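Long-range contacts in exported gluconolactonase (Xanthomonas campestris pv. campestris, PDB 3DR2), which probably hydrolyses glucono-1,5-lactone to gluconate in secondary glucose metabolism, using a six-bladed beta-propeller that carries a calcium ion near its centre: residues A[145-151]-A[189-195]; A[203-207]-A[240-246]; A[102-108]-A[129-135]; A[47-52]-A[280-286]. All coordinates share one frame; numbering follows the deposited sequence.

Contact 1: residues A[145-151]-A[189-195]; sequences WFTDPPF and HPNGLAF. With CA (calcium ion), chain D.
Phe195 drives the edge of its ring into one face of Trp145, a T-shaped pair with planes at 86°. The projecting corner is Phe195 CZ, which rests 3.7 Å from Trp145 CE2, nearer the rim of the indole than its middle. The next bump is Leu193, whose CD1 methyl fills the hollow beside the root of the indole, 3.8 Å from Trp145 CB and close to the backbone carbonyl of the same residue.

Further along, Thr147 is the knob. A chi1 of 55° turns its OG1 in over the residue's own backbone and aims it at the opposing strand, where it donates a hydrogen bond to Asn191 O at 2.6 Å. The same OG1 also engages Asp135 N, so the hydroxyl is fixed by two partners. Beyond it the ring of Pro149 straddles Pro190 O, with Pro149 CG 3.1 Å away; this carbonyl oxygen is buried without a hydrogen-bonding partner and is walled in by ring carbons. At the end nearer the calcium ion Phe151 and His189 meet obliquely, their planes at 50°, while Pro150 lies across the imidazole.

Asn191 turns from this interface to the calcium ion, which its OD1 binds at 2.4 Å, while its ND2 is held by Thr207. The interface illustrates how propeller blades interlock: strand 144-147 of one sheet runs roughly antiparallel to strand 190-195 of the next, without joining it. Ile137 of strand 136-138 reaches Leu193 and Phe195; Leu202 of strand 201-206 touches Trp145 and Phe195, and Val204 touches Thr147.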
# COMPACT_ATOMS: atom_id res chain seq x y z
N TRP A 145 25.19 -1.12 -10.53
CA TRP A 145 25.63 -0.57 -9.25
C TRP A 145 24.39 -0.31 -8.41
O TRP A 145 23.39 0.19 -8.92
CB TRP A 145 26.37 0.75 -9.44
CG TRP A 145 27.70 0.65 -10.12
CD1 TRP A 145 27.94 0.30 -11.42
CD2 TRP A 145 28.97 0.96 -9.54
NE1 TRP A 145 29.30 0.36 -11.68
CE2 TRP A 145 29.94 0.76 -10.54
CE3 TRP A 145 29.38 1.37 -8.27
CZ2 TRP A 145 31.31 0.98 -10.31
CZ3 TRP A 145 30.73 1.59 -8.03
CH2 TRP A 145 31.68 1.39 -9.05
N PHE A 146 24.45 -0.62 -7.12
CA PHE A 146 23.28 -0.39 -6.28
C PHE A 146 23.63 -0.13 -4.82
O PHE A 146 24.73 -0.42 -4.37
CB PHE A 146 22.32 -1.57 -6.40
CG PHE A 146 22.84 -2.87 -5.82
CD1 PHE A 146 22.58 -3.21 -4.50
CD2 PHE A 146 23.54 -3.77 -6.62
CE1 PHE A 146 23.00 -4.43 -3.97
CE2 PHE A 146 23.97 -5.00 -6.11
CZ PHE A 146 23.70 -5.33 -4.78
N THR A 147 22.67 0.45 -4.10
CA THR A 147 22.83 0.77 -2.69
C THR A 147 22.08 -0.27 -1.86
O THR A 147 21.02 -0.76 -2.26
CB THR A 147 22.26 2.15 -2.36
OG1 THR A 147 20.88 2.21 -2.79
CG2 THR A 147 23.06 3.23 -3.07
N ASP A 148 22.62 -0.59 -0.69
CA ASP A 148 22.00 -1.59 0.16
C ASP A 148 21.71 -1.17 1.61
O ASP A 148 22.26 -1.74 2.55
CB ASP A 148 22.87 -2.86 0.17
CG ASP A 148 22.15 -4.06 0.73
OD1 ASP A 148 22.79 -4.89 1.41
OD2 ASP A 148 20.93 -4.18 0.49
N PRO A 149 20.84 -0.17 1.80
CA PRO A 149 20.52 0.26 3.16
C PRO A 149 19.54 -0.76 3.73
O PRO A 149 19.02 -1.60 2.99
CB PRO A 149 19.88 1.63 2.93
CG PRO A 149 19.10 1.39 1.67
CD PRO A 149 20.09 0.61 0.80
N PRO A 150 19.26 -0.72 5.05
CA PRO A 150 18.34 -1.67 5.67
C PRO A 150 16.88 -1.22 5.77
O PRO A 150 16.11 -1.79 6.54
CB PRO A 150 18.95 -1.85 7.05
CG PRO A 150 19.37 -0.46 7.37
CD PRO A 150 20.03 0.01 6.07
N PHE A 151 16.49 -0.22 4.99
CA PHE A 151 15.11 0.27 5.05
C PHE A 151 14.06 -0.83 4.90
O PHE A 151 13.05 -0.84 5.61
CB PHE A 151 14.89 1.36 4.00
CG PHE A 151 15.62 2.64 4.30
CD1 PHE A 151 15.34 3.36 5.46
CD2 PHE A 151 16.59 3.12 3.43
CE1 PHE A 151 16.02 4.54 5.75
CE2 PHE A 151 17.27 4.30 3.71
CZ PHE A 151 16.99 5.01 4.87
N HIS A 189 23.23 4.15 5.55
CA HIS A 189 21.96 4.20 4.83
C HIS A 189 22.12 4.79 3.43
O HIS A 189 21.45 5.77 3.07
CB HIS A 189 20.93 5.01 5.62
CG HIS A 189 20.48 4.33 6.88
ND1 HIS A 189 19.34 3.56 6.94
CD2 HIS A 189 21.05 4.27 8.11
CE1 HIS A 189 19.22 3.06 8.16
NE2 HIS A 189 20.24 3.47 8.89
N PRO A 190 23.01 4.20 2.61
CA PRO A 190 23.23 4.68 1.25
C PRO A 190 21.87 4.59 0.57
O PRO A 190 21.13 3.63 0.80
CB PRO A 190 24.25 3.69 0.69
CG PRO A 190 23.93 2.43 1.43
CD PRO A 190 23.75 2.94 2.85
N ASN A 191 21.53 5.58 -0.24
CA ASN A 191 20.21 5.58 -0.86
C ASN A 191 20.25 5.72 -2.37
O ASN A 191 20.25 4.72 -3.10
CB ASN A 191 19.38 6.71 -0.24
CG ASN A 191 17.90 6.46 -0.33
OD1 ASN A 191 17.44 5.90 -1.32
ND2 ASN A 191 17.15 6.88 0.68
N GLY A 192 20.27 6.96 -2.86
CA GLY A 192 20.32 7.15 -4.30
C GLY A 192 21.75 7.13 -4.80
O GLY A 192 22.69 7.20 -4.01
N LEU A 193 21.92 7.00 -6.11
CA LEU A 193 23.25 7.00 -6.70
C LEU A 193 23.15 7.33 -8.17
O LEU A 193 22.10 7.13 -8.79
CB LEU A 193 23.94 5.64 -6.52
CG LEU A 193 23.51 4.47 -7.41
CD1 LEU A 193 24.52 3.33 -7.28
CD2 LEU A 193 22.12 4.01 -7.02
N ALA A 194 24.25 7.84 -8.72
CA ALA A 194 24.33 8.21 -10.13
C ALA A 194 25.76 8.58 -10.49
O ALA A 194 26.51 9.11 -9.67
CB ALA A 194 23.40 9.40 -10.40
N PHE A 195 26.14 8.30 -11.74
CA PHE A 195 27.47 8.63 -12.24
C PHE A 195 27.48 9.98 -12.93
O PHE A 195 26.45 10.44 -13.42
CB PHE A 195 27.94 7.60 -13.27
CG PHE A 195 28.71 6.46 -12.69
CD1 PHE A 195 28.18 5.17 -12.72
CD2 PHE A 195 29.97 6.66 -12.14
CE1 PHE A 195 28.90 4.10 -12.21
CE2 PHE A 195 30.69 5.59 -11.62
CZ PHE A 195 30.16 4.31 -11.66
CA CA D . 15.52 5.52 -2.68
O HOH W 1 17.11 6.41 -4.24
O HOH W 2 13.87 4.66 -0.94
O HOH W 3 15.05 4.00 -4.49
O HOH W 4 14.43 7.04 -4.26

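Contact 2: residues A[203-207]-A[240-246]; sequences YVSQT and LPDGFCV. With CA (calcium ion), chain D.
Tyr203 and Phe244 meet across strands 203-206 and 244-246, whose axes run almost antiparallel, at 164°, but 9.1 Å apart. That spacing is too wide for backbone pairing, and the space between the strands is filled by side chains. Nearer the calcium end the chains converge, because segment 240-246 enters its strand through an inverse gamma turn centred on Pro241, marked by a weak bond from Asp242 N to Leu240 O. The turn brings the Pro241 carbonyl up to Ser205.

Phe244 fills much of the gap. A chi1 of 53° tucks the ring over its own backbone and lifts it toward strand 203-206, where it presents its edge to the main chain: CZ lies 3.5 Å from Tyr203 O, and CE2 lies 3.6 Å from Ser205 CB. Tyr203 CB also leans on Phe244 CE1 at 3.7 Å, and farther on Val246 CG2 touches the tyrosine ring. Ser205 OG stands 2.8 Å from Pro241 O and 3.1 Å from Asp242 O, two acceptors for one proton, and it is also bonded to Gly192 N. Beside the gamma turn Thr207 CG2 packs near Pro241 O, while Thr207 OG1 binds Asn191 ND2.

Asp242 points away from this interface, and its OD1 binds the calcium ion at 2.4 Å. The arrangement exemplifies a propeller interface in which the loop leading into a blade's inner strand presents a ligand to a metal in the central channel, as in the SMP-30/gluconolactonase family.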
# COMPACT_ATOMS: atom_id res chain seq x y z
N TYR A 203 28.17 9.57 -7.41
CA TYR A 203 27.47 10.28 -6.35
C TYR A 203 26.56 9.28 -5.65
O TYR A 203 25.90 8.48 -6.30
CB TYR A 203 26.62 11.41 -6.92
CG TYR A 203 27.38 12.41 -7.77
CD1 TYR A 203 27.38 12.31 -9.16
CD2 TYR A 203 28.07 13.46 -7.18
CE1 TYR A 203 28.04 13.24 -9.94
CE2 TYR A 203 28.75 14.40 -7.95
CZ TYR A 203 28.72 14.28 -9.34
OH TYR A 203 29.37 15.22 -10.12
N VAL A 204 26.54 9.32 -4.32
CA VAL A 204 25.71 8.42 -3.53
C VAL A 204 25.16 9.20 -2.34
O VAL A 204 25.92 9.83 -1.62
CB VAL A 204 26.53 7.24 -2.96
CG1 VAL A 204 25.62 6.28 -2.21
CG2 VAL A 204 27.26 6.51 -4.08
N SER A 205 23.85 9.17 -2.14
CA SER A 205 23.31 9.89 -1.00
C SER A 205 23.24 8.97 0.21
O SER A 205 23.18 7.74 0.07
CB SER A 205 21.92 10.47 -1.30
OG SER A 205 20.95 9.45 -1.46
N GLN A 206 23.29 9.56 1.40
CA GLN A 206 23.21 8.81 2.65
C GLN A 206 22.07 9.47 3.40
O GLN A 206 22.10 10.67 3.65
CB GLN A 206 24.52 8.95 3.44
CG GLN A 206 25.76 8.43 2.72
CD GLN A 206 27.00 8.47 3.60
OE1 GLN A 206 27.06 7.82 4.64
NE2 GLN A 206 28.00 9.25 3.18
N THR A 207 21.05 8.70 3.75
CA THR A 207 19.89 9.26 4.43
C THR A 207 19.49 8.55 5.71
O THR A 207 18.41 7.96 5.80
CB THR A 207 18.67 9.28 3.48
OG1 THR A 207 18.28 7.94 3.19
CG2 THR A 207 19.03 9.98 2.19
N LEU A 240 15.13 14.76 2.70
CA LEU A 240 16.19 13.83 2.34
C LEU A 240 16.51 13.77 0.86
O LEU A 240 15.61 13.75 0.02
CB LEU A 240 15.79 12.42 2.78
CG LEU A 240 15.29 12.23 4.21
CD1 LEU A 240 14.55 10.91 4.32
CD2 LEU A 240 16.46 12.28 5.16
N PRO A 241 17.81 13.75 0.52
CA PRO A 241 18.18 13.67 -0.90
C PRO A 241 18.10 12.16 -1.16
O PRO A 241 19.09 11.44 -1.05
CB PRO A 241 19.61 14.21 -0.91
CG PRO A 241 20.14 13.80 0.43
CD PRO A 241 18.98 14.09 1.35
N ASP A 242 16.89 11.69 -1.44
CA ASP A 242 16.59 10.28 -1.67
C ASP A 242 17.20 9.78 -2.97
O ASP A 242 18.31 9.25 -2.98
CB ASP A 242 15.07 10.11 -1.70
CG ASP A 242 14.62 8.71 -1.34
OD1 ASP A 242 15.23 7.74 -1.83
OD2 ASP A 242 13.63 8.58 -0.58
N GLY A 243 16.46 9.93 -4.06
CA GLY A 243 16.96 9.50 -5.36
C GLY A 243 17.30 10.73 -6.18
O GLY A 243 16.79 11.82 -5.91
N PHE A 244 18.17 10.58 -7.17
CA PHE A 244 18.57 11.70 -8.00
C PHE A 244 19.17 11.21 -9.32
O PHE A 244 19.43 10.02 -9.48
CB PHE A 244 19.59 12.57 -7.25
CG PHE A 244 20.76 11.80 -6.72
CD1 PHE A 244 21.85 11.51 -7.54
CD2 PHE A 244 20.77 11.35 -5.40
CE1 PHE A 244 22.94 10.78 -7.05
CE2 PHE A 244 21.85 10.63 -4.90
CZ PHE A 244 22.94 10.35 -5.72
N CYS A 245 19.37 12.14 -10.25
CA CYS A 245 19.96 11.78 -11.53
C CYS A 245 20.93 12.87 -11.97
O CYS A 245 20.95 13.96 -11.39
CB CYS A 245 18.87 11.59 -12.60
SG CYS A 245 17.92 13.08 -13.00
N VAL A 246 21.74 12.55 -12.97
CA VAL A 246 22.71 13.51 -13.50
C VAL A 246 22.50 13.62 -15.00
O VAL A 246 22.37 12.60 -15.68
CB VAL A 246 24.16 13.04 -13.22
CG1 VAL A 246 25.14 14.03 -13.81
CG2 VAL A 246 24.38 12.91 -11.71
CA CA D . 15.52 5.52 -2.68
O HOH W 1 17.11 6.41 -4.24
O HOH W 2 13.87 4.66 -0.94
O HOH W 3 15.05 4.00 -4.49
O HOH W 4 14.43 7.04 -4.26

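Contact 3: residues A[102-108]-A[129-135]; sequences CEHGRRA and RLNSPND. With CA (calcium ion), chain D.
Arg107 grips Leu130 O in the tightest part of this contact: its NE donates at 2.9 Å (N-H...O 151°), the nitrogen coming in almost in line with the carbonyl bond, and NH2 adds a weak bond. Pro133 wedges in alongside, its CD 3.6 Å from Ala108 N, while Cys102 CB closes on Pro133 O at 3.3 Å. That oxygen is buried without a hydrogen-bonding partner; the edge of the His104 ring also faces it through CD2, and His104 ND1 is anchored to Gln158.

The proline seats against a G1 beta bulge, in which Arg107 and Ala108 both face Glu103 at the tip of a hairpin in one propeller blade. Segment 129-135 passes this tip on its way to the next blade and carries Asn134, whose OD1 binds the calcium ion at 2.4 Å.

The looser side belongs to Arg129, which is partly exposed. The two guanidinium groups stack with an offset, centres 4.6 Å apart and planes at 22°, Arg107 CD lying over the Arg129 plane. Arg129 NH2 donates to Arg106 O at 3.1 Å, approaching from above the carbonyl plane. Waters complete this side: water 5 accepts from Arg129 NE, and water 6 donates to Arg129 O.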
# COMPACT_ATOMS: atom_id res chain seq x y z
N CYS A 102 15.44 -3.44 -7.87
CA CYS A 102 15.90 -3.57 -6.49
C CYS A 102 14.64 -4.04 -5.77
O CYS A 102 13.61 -3.38 -5.85
CB CYS A 102 16.30 -2.22 -5.90
SG CYS A 102 17.91 -1.64 -6.39
N GLU A 103 14.72 -5.17 -5.08
CA GLU A 103 13.55 -5.69 -4.38
C GLU A 103 13.79 -5.81 -2.88
O GLU A 103 14.66 -6.57 -2.43
CB GLU A 103 13.14 -7.05 -4.96
CG GLU A 103 12.63 -6.96 -6.39
CD GLU A 103 12.10 -8.28 -6.92
OE1 GLU A 103 11.70 -9.13 -6.11
OE2 GLU A 103 12.07 -8.46 -8.16
N HIS A 104 13.02 -5.05 -2.10
CA HIS A 104 13.14 -5.08 -0.64
C HIS A 104 12.76 -6.45 -0.10
O HIS A 104 13.40 -6.96 0.81
CB HIS A 104 12.21 -4.05 0.02
CG HIS A 104 12.70 -2.64 -0.02
ND1 HIS A 104 12.08 -1.64 0.70
CD2 HIS A 104 13.72 -2.05 -0.68
CE1 HIS A 104 12.70 -0.49 0.48
NE2 HIS A 104 13.70 -0.72 -0.35
N GLY A 105 11.70 -7.02 -0.66
CA GLY A 105 11.21 -8.31 -0.22
C GLY A 105 12.16 -9.47 -0.43
O GLY A 105 12.51 -10.18 0.52
N ARG A 106 12.57 -9.68 -1.68
CA ARG A 106 13.49 -10.77 -1.97
C ARG A 106 14.92 -10.39 -1.58
O ARG A 106 15.83 -11.23 -1.63
CB ARG A 106 13.41 -11.17 -3.45
CG ARG A 106 12.15 -11.97 -3.78
CD ARG A 106 12.25 -12.72 -5.10
NE ARG A 106 12.04 -11.85 -6.25
CZ ARG A 106 11.98 -12.29 -7.51
NH1 ARG A 106 11.78 -11.43 -8.50
NH2 ARG A 106 12.13 -13.58 -7.78
N ARG A 107 15.10 -9.14 -1.17
CA ARG A 107 16.40 -8.61 -0.75
C ARG A 107 17.43 -8.94 -1.81
O ARG A 107 18.45 -9.58 -1.55
CB ARG A 107 16.77 -9.21 0.62
CG ARG A 107 15.78 -8.81 1.71
CD ARG A 107 15.90 -9.63 2.99
NE ARG A 107 17.18 -9.46 3.67
CZ ARG A 107 17.49 -10.01 4.84
NH1 ARG A 107 16.61 -10.78 5.46
NH2 ARG A 107 18.69 -9.81 5.37
N ALA A 108 17.18 -8.47 -3.03
CA ALA A 108 18.07 -8.76 -4.13
C ALA A 108 17.87 -7.87 -5.33
O ALA A 108 17.01 -6.99 -5.34
CB ALA A 108 17.86 -10.21 -4.55
N ARG A 129 22.47 -12.94 3.03
CA ARG A 129 21.48 -12.13 2.31
C ARG A 129 21.80 -10.64 2.40
O ARG A 129 22.28 -10.15 3.42
CB ARG A 129 20.07 -12.37 2.86
CG ARG A 129 19.55 -13.80 2.70
CD ARG A 129 18.06 -13.91 3.02
NE ARG A 129 17.22 -13.30 1.99
CZ ARG A 129 15.89 -13.27 2.02
NH1 ARG A 129 15.24 -13.83 3.04
NH2 ARG A 129 15.20 -12.70 1.05
N LEU A 130 21.52 -9.92 1.31
CA LEU A 130 21.73 -8.48 1.26
C LEU A 130 20.68 -7.89 2.20
O LEU A 130 19.72 -8.58 2.55
CB LEU A 130 21.49 -7.98 -0.17
CG LEU A 130 22.48 -8.48 -1.23
CD1 LEU A 130 21.94 -8.22 -2.63
CD2 LEU A 130 23.81 -7.78 -1.03
N ASN A 131 20.86 -6.63 2.60
CA ASN A 131 19.91 -5.98 3.51
C ASN A 131 18.55 -5.74 2.84
O ASN A 131 17.53 -6.28 3.25
CB ASN A 131 20.47 -4.64 4.00
CG ASN A 131 21.77 -4.80 4.79
OD1 ASN A 131 21.93 -5.74 5.57
ND2 ASN A 131 22.69 -3.86 4.61
N SER A 132 18.57 -4.91 1.80
CA SER A 132 17.36 -4.57 1.04
C SER A 132 17.74 -3.53 -0.00
O SER A 132 17.65 -2.32 0.25
CB SER A 132 16.27 -4.04 1.97
OG SER A 132 16.79 -3.13 2.92
N PRO A 133 18.19 -3.98 -1.18
CA PRO A 133 18.60 -3.10 -2.29
C PRO A 133 17.55 -2.01 -2.47
O PRO A 133 16.36 -2.29 -2.59
CB PRO A 133 18.67 -4.06 -3.47
CG PRO A 133 19.18 -5.31 -2.81
CD PRO A 133 18.34 -5.40 -1.57
N ASN A 134 18.03 -0.78 -2.49
CA ASN A 134 17.16 0.39 -2.58
C ASN A 134 17.08 1.04 -3.96
O ASN A 134 15.99 1.18 -4.52
CB ASN A 134 17.63 1.40 -1.52
CG ASN A 134 16.64 2.52 -1.31
OD1 ASN A 134 16.44 3.35 -2.18
ND2 ASN A 134 16.02 2.54 -0.13
N ASP A 135 18.22 1.44 -4.51
CA ASP A 135 18.24 2.07 -5.83
C ASP A 135 19.40 1.48 -6.63
O ASP A 135 20.36 0.95 -6.06
CB ASP A 135 18.38 3.59 -5.67
CG ASP A 135 17.80 4.36 -6.84
OD1 ASP A 135 17.62 5.60 -6.71
OD2 ASP A 135 17.52 3.75 -7.90
CA CA D . 15.52 5.52 -2.68
O HOH W 5 18.35 -12.29 -0.63
O HOH W 6 21.40 -8.50 5.54
O HOH W 2 13.87 4.66 -0.94
O HOH W 3 15.05 4.00 -4.49
O HOH W 1 17.11 6.41 -4.24
O HOH W 4 14.43 7.04 -4.26

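Contact 4: residues A[47-52]-A[280-286]; sequences SEGPAW and SNCTFDQ. With CA (calcium ion), chain D.
Glu48 and Asn281 join the inner strands of two adjacent blades where the six-bladed propeller closes on itself. Strands 47-52 and 281-284 run side by side with axes only 9° from parallel, yet the direct hydrogen bonds between them come from side chains.

The polar contacts gather at the calcium end. Asn281 ND2 donates to Glu48 OE1 at 3.0 Å, almost straight at 169°, and meets the syn lone pair of that oxygen. The same oxygen accepts Gly49 N on its anti side at 2.7 Å, so two donors fix the carboxylate while OE2 binds the calcium ion at 2.5 Å. Asn281 is thus a second-shell residue; its OD1 takes Cys282 N, which steadies the amide, and its ND2 also reaches Asp135. Ser280 OG donates to Ser47 O at 2.7 Å.

Apolar contact occupies the middle. Pro50 CD presses on Asn281 CB at 3.4 Å, and Pro50 CB meets the Thr283 CG2 methyl.

The aromatic contact lies at the far end. Trp52 holds CG anti to its backbone N (chi1 175°), laying one indole face over the turn at Asp285 and Gln286. Asp285 CB makes a CH-pi contact 4.0 Å from the centroid of the six-membered ring, while Trp52 NE1 bonds to Glu54.

Water also bridges the strands: water 8 accepts from Trp52 N at 2.9 Å and donates to Phe284 O at 2.9 Å.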
# COMPACT_ATOMS: atom_id res chain seq x y z
N SER A 47 5.38 6.07 -4.52
CA SER A 47 6.06 6.05 -5.81
C SER A 47 7.57 6.17 -5.65
O SER A 47 8.06 7.00 -4.88
CB SER A 47 5.54 7.18 -6.69
OG SER A 47 4.17 7.00 -6.98
N GLU A 48 8.29 5.36 -6.42
CA GLU A 48 9.75 5.34 -6.36
C GLU A 48 10.37 4.78 -7.63
O GLU A 48 9.68 4.29 -8.52
CB GLU A 48 10.19 4.46 -5.17
CG GLU A 48 10.82 5.22 -4.01
CD GLU A 48 12.29 5.46 -4.22
OE1 GLU A 48 12.71 5.66 -5.38
OE2 GLU A 48 13.04 5.45 -3.22
N GLY A 49 11.70 4.87 -7.70
CA GLY A 49 12.48 4.33 -8.81
C GLY A 49 12.07 4.52 -10.26
O GLY A 49 11.94 3.53 -11.00
N PRO A 50 11.91 5.76 -10.72
CA PRO A 50 11.53 6.02 -12.11
C PRO A 50 12.70 5.74 -13.07
O PRO A 50 13.84 6.12 -12.80
CB PRO A 50 11.15 7.49 -12.10
CG PRO A 50 12.13 8.06 -11.08
CD PRO A 50 12.09 7.02 -9.97
N ALA A 51 12.40 5.09 -14.18
CA ALA A 51 13.41 4.77 -15.17
C ALA A 51 12.79 4.82 -16.56
O ALA A 51 11.74 4.22 -16.81
CB ALA A 51 13.98 3.38 -14.91
N TRP A 52 13.44 5.55 -17.47
CA TRP A 52 12.93 5.66 -18.83
C TRP A 52 13.33 4.43 -19.63
O TRP A 52 14.50 4.07 -19.69
CB TRP A 52 13.49 6.92 -19.50
CG TRP A 52 13.09 7.03 -20.94
CD1 TRP A 52 13.88 6.79 -22.03
CD2 TRP A 52 11.79 7.35 -21.45
NE1 TRP A 52 13.16 6.94 -23.18
CE2 TRP A 52 11.87 7.28 -22.86
CE3 TRP A 52 10.57 7.68 -20.86
CZ2 TRP A 52 10.77 7.54 -23.69
CZ3 TRP A 52 9.47 7.94 -21.68
CH2 TRP A 52 9.58 7.86 -23.08
N SER A 280 10.55 11.61 -3.97
CA SER A 280 11.41 10.48 -3.63
C SER A 280 12.50 10.17 -4.64
O SER A 280 13.52 9.58 -4.29
CB SER A 280 10.55 9.22 -3.46
OG SER A 280 9.99 8.83 -4.71
N ASN A 281 12.31 10.56 -5.90
CA ASN A 281 13.29 10.24 -6.92
C ASN A 281 12.96 11.01 -8.20
O ASN A 281 11.92 11.65 -8.29
CB ASN A 281 13.23 8.73 -7.21
CG ASN A 281 14.58 8.14 -7.58
OD1 ASN A 281 15.33 8.71 -8.36
ND2 ASN A 281 14.89 6.97 -7.02
N CYS A 282 13.86 10.96 -9.17
CA CYS A 282 13.63 11.62 -10.44
C CYS A 282 14.56 11.07 -11.50
O CYS A 282 15.58 10.45 -11.19
CB CYS A 282 13.78 13.14 -10.32
SG CYS A 282 15.42 13.77 -9.83
N THR A 283 14.19 11.28 -12.76
CA THR A 283 15.00 10.80 -13.88
C THR A 283 14.54 11.53 -15.14
O THR A 283 13.47 12.14 -15.15
CB THR A 283 14.82 9.26 -14.07
OG1 THR A 283 15.91 8.73 -14.84
CG2 THR A 283 13.51 8.95 -14.80
N PHE A 284 15.36 11.48 -16.18
CA PHE A 284 15.01 12.12 -17.44
C PHE A 284 14.67 11.06 -18.47
O PHE A 284 14.98 9.88 -18.28
CB PHE A 284 16.18 12.93 -18.01
CG PHE A 284 16.34 14.28 -17.40
CD1 PHE A 284 17.21 14.49 -16.34
CD2 PHE A 284 15.63 15.36 -17.91
CE1 PHE A 284 17.36 15.76 -15.79
CE2 PHE A 284 15.77 16.63 -17.36
CZ PHE A 284 16.64 16.83 -16.30
N ASP A 285 14.04 11.49 -19.55
CA ASP A 285 13.74 10.56 -20.63
C ASP A 285 15.04 10.53 -21.44
O ASP A 285 16.01 11.21 -21.11
CB ASP A 285 12.56 11.07 -21.48
CG ASP A 285 12.82 12.42 -22.10
OD1 ASP A 285 13.65 13.19 -21.57
OD2 ASP A 285 12.16 12.73 -23.11
N GLN A 286 15.05 9.71 -22.48
CA GLN A 286 16.20 9.56 -23.36
C GLN A 286 16.83 10.88 -23.80
O GLN A 286 18.03 11.11 -23.63
CB GLN A 286 15.77 8.76 -24.59
CG GLN A 286 16.40 7.41 -24.72
CD GLN A 286 17.80 7.50 -25.27
OE1 GLN A 286 18.65 8.18 -24.71
NE2 GLN A 286 18.04 6.83 -26.39
CA CA D . 15.52 5.52 -2.68
O HOH W 7 15.69 6.21 -10.56
O HOH W 8 15.62 7.36 -16.97
O HOH W 1 17.11 6.41 -4.24
O HOH W 2 13.87 4.66 -0.94
O HOH W 3 15.05 4.00 -4.49
O HOH W 4 14.43 7.04 -4.26

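In the fold
From the N terminus, 47-52 opens contact 4, which stays open until 280-286 and so encloses the other three. Within that long loop, contact 3 closes first (102-108 with 129-135), then contact 1 (145-151 with 189-195), then contact 2 (203-207 with 240-246); they follow in series and none cross. Contacts 3, 1 and 2 each span a junction between neighbouring blades, and contact 4 spans the one where the last blade meets the first; two further junctions lie outside the four. Adjacent contacts are probably stitched by hydrogen bonds from Ser132 N to Asp148 OD2, Asn191 N to Ser205 O and Gly243 N to Ser280 O. Each contact contributes one protein ligand to the shared calcium ion.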